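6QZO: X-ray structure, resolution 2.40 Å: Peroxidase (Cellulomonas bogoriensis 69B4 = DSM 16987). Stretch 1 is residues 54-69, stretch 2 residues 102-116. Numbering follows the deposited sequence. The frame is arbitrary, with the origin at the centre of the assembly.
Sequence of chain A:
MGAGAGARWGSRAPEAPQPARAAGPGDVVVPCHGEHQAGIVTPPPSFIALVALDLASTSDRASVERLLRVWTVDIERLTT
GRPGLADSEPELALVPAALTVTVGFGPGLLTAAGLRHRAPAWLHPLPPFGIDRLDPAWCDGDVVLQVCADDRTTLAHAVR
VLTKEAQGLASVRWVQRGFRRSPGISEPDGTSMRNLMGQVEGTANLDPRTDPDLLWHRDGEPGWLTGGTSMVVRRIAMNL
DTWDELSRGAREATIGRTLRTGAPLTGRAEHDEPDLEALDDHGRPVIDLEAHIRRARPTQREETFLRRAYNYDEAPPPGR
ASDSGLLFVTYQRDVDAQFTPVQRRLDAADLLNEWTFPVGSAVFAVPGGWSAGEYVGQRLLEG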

# COMPACT_ATOMS: atom_id res chain seq x y z
N ASP A 54 7.52 -6.22 20.18
CA ASP A 54 8.13 -6.15 21.53
C ASP A 54 7.73 -7.40 22.30
O ASP A 54 6.55 -7.78 22.30
CB ASP A 54 7.73 -4.85 22.24
CG ASP A 54 8.52 -3.65 21.79
OD1 ASP A 54 9.59 -3.83 21.16
OD2 ASP A 54 8.05 -2.53 22.08
N LEU A 55 8.70 -8.06 22.93
CA LEU A 55 8.45 -9.25 23.78
C LEU A 55 7.65 -8.81 25.01
O LEU A 55 7.82 -7.67 25.45
CB LEU A 55 9.80 -9.89 24.14
CG LEU A 55 10.58 -10.42 22.95
CD1 LEU A 55 12.00 -10.77 23.34
CD2 LEU A 55 9.87 -11.66 22.41
N ALA A 56 6.79 -9.68 25.54
CA ALA A 56 6.13 -9.47 26.85
C ALA A 56 7.20 -9.39 27.95
O ALA A 56 8.25 -10.02 27.78
CB ALA A 56 5.14 -10.57 27.11
N SER A 57 6.93 -8.66 29.03
CA SER A 57 7.81 -8.52 30.23
C SER A 57 8.10 -9.91 30.84
O SER A 57 9.16 -10.09 31.46
CB SER A 57 7.21 -7.60 31.24
OG SER A 57 5.97 -8.11 31.71
N THR A 58 7.16 -10.84 30.68
CA THR A 58 7.20 -12.21 31.27
C THR A 58 8.01 -13.16 30.39
O THR A 58 8.30 -14.26 30.85
CB THR A 58 5.78 -12.73 31.51
OG1 THR A 58 5.05 -12.67 30.28
CG2 THR A 58 5.04 -11.93 32.56
N SER A 59 8.42 -12.73 29.20
CA SER A 59 9.23 -13.54 28.24
C SER A 59 10.54 -14.02 28.88
O SER A 59 11.10 -13.30 29.73
CB SER A 59 9.50 -12.75 26.98
OG SER A 59 8.40 -12.90 26.09
N ASP A 60 10.98 -15.22 28.52
CA ASP A 60 12.29 -15.82 28.91
C ASP A 60 12.87 -16.54 27.69
O ASP A 60 12.25 -16.44 26.61
CB ASP A 60 12.13 -16.76 30.12
CG ASP A 60 11.11 -17.87 29.89
OD1 ASP A 60 10.76 -18.13 28.70
OD2 ASP A 60 10.65 -18.43 30.91
N ARG A 61 14.00 -17.23 27.85
CA ARG A 61 14.69 -17.96 26.76
C ARG A 61 13.68 -18.89 26.07
O ARG A 61 13.73 -19.01 24.83
CB ARG A 61 15.87 -18.75 27.33
CG ARG A 61 16.96 -19.08 26.32
CD ARG A 61 18.12 -19.71 27.01
NE ARG A 61 19.08 -18.67 27.36
CZ ARG A 61 20.04 -18.77 28.27
NH1 ARG A 61 20.20 -19.89 28.97
NH2 ARG A 61 20.85 -17.75 28.48
N ALA A 62 12.82 -19.56 26.84
CA ALA A 62 11.91 -20.61 26.32
C ALA A 62 10.86 -19.97 25.40
O ALA A 62 10.60 -20.54 24.31
CB ALA A 62 11.28 -21.38 27.45
N SER A 63 10.30 -18.83 25.82
CA SER A 63 9.35 -17.98 25.05
C SER A 63 9.96 -17.63 23.70
O SER A 63 9.31 -17.85 22.67
CB SER A 63 9.00 -16.71 25.79
OG SER A 63 8.31 -17.02 26.98
N VAL A 64 11.16 -17.05 23.73
CA VAL A 64 11.84 -16.54 22.51
C VAL A 64 12.05 -17.73 21.58
O VAL A 64 11.74 -17.61 20.37
CB VAL A 64 13.15 -15.82 22.86
CG1 VAL A 64 13.91 -15.36 21.61
CG2 VAL A 64 12.89 -14.65 23.80
N GLU A 65 12.53 -18.85 22.13
CA GLU A 65 12.80 -20.06 21.32
C GLU A 65 11.52 -20.53 20.63
O GLU A 65 11.55 -20.72 19.40
CB GLU A 65 13.33 -21.20 22.17
CG GLU A 65 13.81 -22.33 21.28
CD GLU A 65 14.31 -23.54 22.04
OE1 GLU A 65 14.92 -23.36 23.12
OE2 GLU A 65 14.08 -24.65 21.55
N ARG A 66 10.45 -20.74 21.40
CA ARG A 66 9.12 -21.16 20.88
C ARG A 66 8.71 -20.22 19.73
O ARG A 66 8.36 -20.72 18.65
CB ARG A 66 8.08 -21.16 22.01
CG ARG A 66 6.71 -21.68 21.60
CD ARG A 66 6.71 -23.16 21.23
NE ARG A 66 5.42 -23.57 20.68
CZ ARG A 66 4.98 -24.83 20.60
NH1 ARG A 66 5.72 -25.83 21.05
NH2 ARG A 66 3.80 -25.10 20.07
N LEU A 67 8.77 -18.92 19.96
CA LEU A 67 8.37 -17.89 18.96
C LEU A 67 9.13 -18.10 17.65
O LEU A 67 8.49 -18.14 16.59
CB LEU A 67 8.68 -16.51 19.54
CG LEU A 67 8.34 -15.34 18.62
CD1 LEU A 67 6.88 -15.38 18.21
CD2 LEU A 67 8.66 -14.01 19.30
N LEU A 68 10.45 -18.21 17.71
CA LEU A 68 11.33 -18.42 16.52
C LEU A 68 11.00 -19.74 15.84
O LEU A 68 11.13 -19.82 14.60
CB LEU A 68 12.80 -18.40 16.96
CG LEU A 68 13.30 -17.09 17.54
CD1 LEU A 68 14.75 -17.22 17.96
CD2 LEU A 68 13.12 -15.95 16.53
N ARG A 69 10.62 -20.75 16.62
CA ARG A 69 10.33 -22.10 16.08
C ARG A 69 8.98 -22.08 15.35
O ARG A 69 8.93 -22.65 14.26
CB ARG A 69 10.32 -23.15 17.18
CG ARG A 69 11.70 -23.61 17.65
CD ARG A 69 11.44 -24.77 18.58
NE ARG A 69 12.61 -25.29 19.27
CZ ARG A 69 13.24 -26.43 18.97
NH1 ARG A 69 12.88 -27.17 17.94
NH2 ARG A 69 14.30 -26.79 19.68
N THR A 102 12.54 -11.99 6.57
CA THR A 102 13.89 -11.83 7.16
C THR A 102 13.69 -11.47 8.63
O THR A 102 12.94 -10.49 8.89
CB THR A 102 14.70 -10.77 6.40
OG1 THR A 102 14.61 -11.03 4.99
CG2 THR A 102 16.14 -10.71 6.84
N VAL A 103 14.29 -12.25 9.54
CA VAL A 103 14.14 -12.06 11.02
C VAL A 103 15.38 -11.35 11.54
O VAL A 103 16.50 -11.81 11.27
CB VAL A 103 13.95 -13.41 11.74
CG1 VAL A 103 13.65 -13.22 13.22
CG2 VAL A 103 12.87 -14.24 11.08
N GLY A 104 15.17 -10.26 12.28
CA GLY A 104 16.23 -9.49 12.94
C GLY A 104 15.93 -9.40 14.42
O GLY A 104 14.73 -9.33 14.79
N PHE A 105 16.98 -9.42 15.23
CA PHE A 105 16.89 -9.37 16.71
C PHE A 105 17.43 -8.02 17.18
O PHE A 105 18.54 -7.64 16.79
CB PHE A 105 17.70 -10.48 17.37
CG PHE A 105 17.40 -11.88 16.91
CD1 PHE A 105 16.14 -12.23 16.44
CD2 PHE A 105 18.38 -12.87 17.01
CE1 PHE A 105 15.88 -13.54 16.05
CE2 PHE A 105 18.10 -14.17 16.62
CZ PHE A 105 16.86 -14.50 16.14
N GLY A 106 16.61 -7.32 17.97
CA GLY A 106 17.02 -6.12 18.71
C GLY A 106 17.64 -6.52 20.04
O GLY A 106 17.49 -7.67 20.47
N PRO A 107 18.34 -5.60 20.72
CA PRO A 107 19.03 -5.92 21.96
C PRO A 107 18.10 -6.56 23.00
O PRO A 107 18.53 -7.43 23.71
CB PRO A 107 19.58 -4.57 22.45
CG PRO A 107 18.86 -3.51 21.63
CD PRO A 107 18.51 -4.19 20.32
N GLY A 108 16.86 -6.08 23.08
CA GLY A 108 15.84 -6.52 24.05
C GLY A 108 15.54 -8.00 23.92
O GLY A 108 15.20 -8.61 24.94
N LEU A 109 15.67 -8.58 22.72
CA LEU A 109 15.47 -10.04 22.54
C LEU A 109 16.57 -10.78 23.29
O LEU A 109 16.25 -11.73 24.01
CB LEU A 109 15.45 -10.44 21.07
CG LEU A 109 15.12 -11.92 20.83
CD1 LEU A 109 14.17 -12.12 19.66
CD2 LEU A 109 16.39 -12.74 20.61
N LEU A 110 17.82 -10.35 23.14
CA LEU A 110 18.98 -11.02 23.79
C LEU A 110 18.87 -10.85 25.30
O LEU A 110 19.09 -11.83 26.03
CB LEU A 110 20.28 -10.44 23.23
CG LEU A 110 20.78 -11.14 21.98
CD1 LEU A 110 19.94 -10.75 20.78
CD2 LEU A 110 22.24 -10.84 21.72
N THR A 111 18.49 -9.66 25.76
CA THR A 111 18.23 -9.37 27.19
C THR A 111 17.18 -10.36 27.71
O THR A 111 17.47 -11.01 28.74
CB THR A 111 17.78 -7.92 27.39
OG1 THR A 111 18.85 -7.11 26.92
CG2 THR A 111 17.48 -7.57 28.83
N ALA A 112 16.04 -10.46 27.04
CA ALA A 112 14.88 -11.27 27.50
C ALA A 112 15.28 -12.75 27.57
O ALA A 112 14.86 -13.40 28.51
CB ALA A 112 13.69 -11.04 26.60
N ALA A 113 16.10 -13.22 26.62
CA ALA A 113 16.59 -14.62 26.55
C ALA A 113 17.74 -14.88 27.54
O ALA A 113 18.11 -16.07 27.67
CB ALA A 113 17.04 -14.97 25.15
N GLY A 114 18.28 -13.84 28.19
CA GLY A 114 19.42 -13.99 29.12
C GLY A 114 20.72 -14.20 28.36
O GLY A 114 21.51 -15.05 28.78
N LEU A 115 20.93 -13.44 27.28
CA LEU A 115 22.04 -13.64 26.31
C LEU A 115 22.71 -12.31 25.99
O LEU A 115 23.27 -12.20 24.87
CB LEU A 115 21.46 -14.28 25.05
CG LEU A 115 20.89 -15.69 25.19
CD1 LEU A 115 20.22 -16.14 23.91
CD2 LEU A 115 21.98 -16.68 25.59
N ARG A 116 22.68 -11.35 26.92
CA ARG A 116 23.32 -10.01 26.70
C ARG A 116 24.79 -10.21 26.32
O ARG A 116 25.30 -9.48 25.46
CB ARG A 116 23.28 -9.13 27.96
CG ARG A 116 21.91 -8.80 28.50
CD ARG A 116 21.96 -7.73 29.58
NE ARG A 116 21.32 -6.53 29.04
CZ ARG A 116 21.97 -5.47 28.55
NH1 ARG A 116 23.29 -5.35 28.63
NH2 ARG A 116 21.27 -4.47 28.03

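The side chain of R61, at the start of one helix, reaches across to the carboxyl end of another and binds its backbone carbonyls. R61 NE donates to A113 O at 2.8 Å and R61 NH2 to G114 O at 2.8 Å; both hydrogen bonds are weak, with N-H...O angles of 124° and 118°. The CA-to-CB bond of R61 points sideways, and the long chain (chi1 and chi2 both t) carries the guanidinium to its acceptors. G114 O lies at the edge of the group, near its plane. The helix of stretch 2 is followed by G114 in a Schellman motif: G114 takes a positive phi of 75°, which favours glycine, and two backbone bonds, G114 N to T111 O (3.0 Å) and L115 N to L110 O (2.7 Å), fold back into the last turn. A CB modelled on G114 would lie 3.5 Å from R61 NH2. The same nitrogen, R61 NH2, sits 3.3 Å from L115 CD2, so the charged group also rests against an aliphatic side chain.

The backbones come closest at this point, with the CA atoms of R61 and A113 only 3.8 Å apart. Just before R61, D60 CA approaches A112 O at 3.6 Å in a CA-H...O contact (145° at H). D60 is also the N-cap of its own helix: its OD1 accepts from S63 N at 3.0 Å, with a nearly straight angle of 169°, and from S63 OG at 3.2 Å. Its side chain thus serves its own helix while its main chain meets the other. From this junction helices 61-69 and 107-113 diverge, their directions 126° apart and their axes 8.9 Å apart at closest approach.

Beyond this junction the side chains that meet are apolar. Ahead of the type I turn from A56 to S59, L55 at the end of a strand points toward stretch 2; its CD1 lies 3.6 Å from L109 CA and 3.7 Å from A112 CB, packing against the helix backbone as well as a methyl group. One turn beyond D60, V64 meets the same helix, with V64 CG1 3.7 Å from L109 CG and V64 CG2 4.4 Å from A113 CB. A further turn along, L68 reaches the strand of stretch 2: L68 CD2 lies 3.7 Å from F105 CE1, approaching the ring obliquely, and 4.3 Å from V103 CG1. In all, the contact buries 504 Å², summed over both sides.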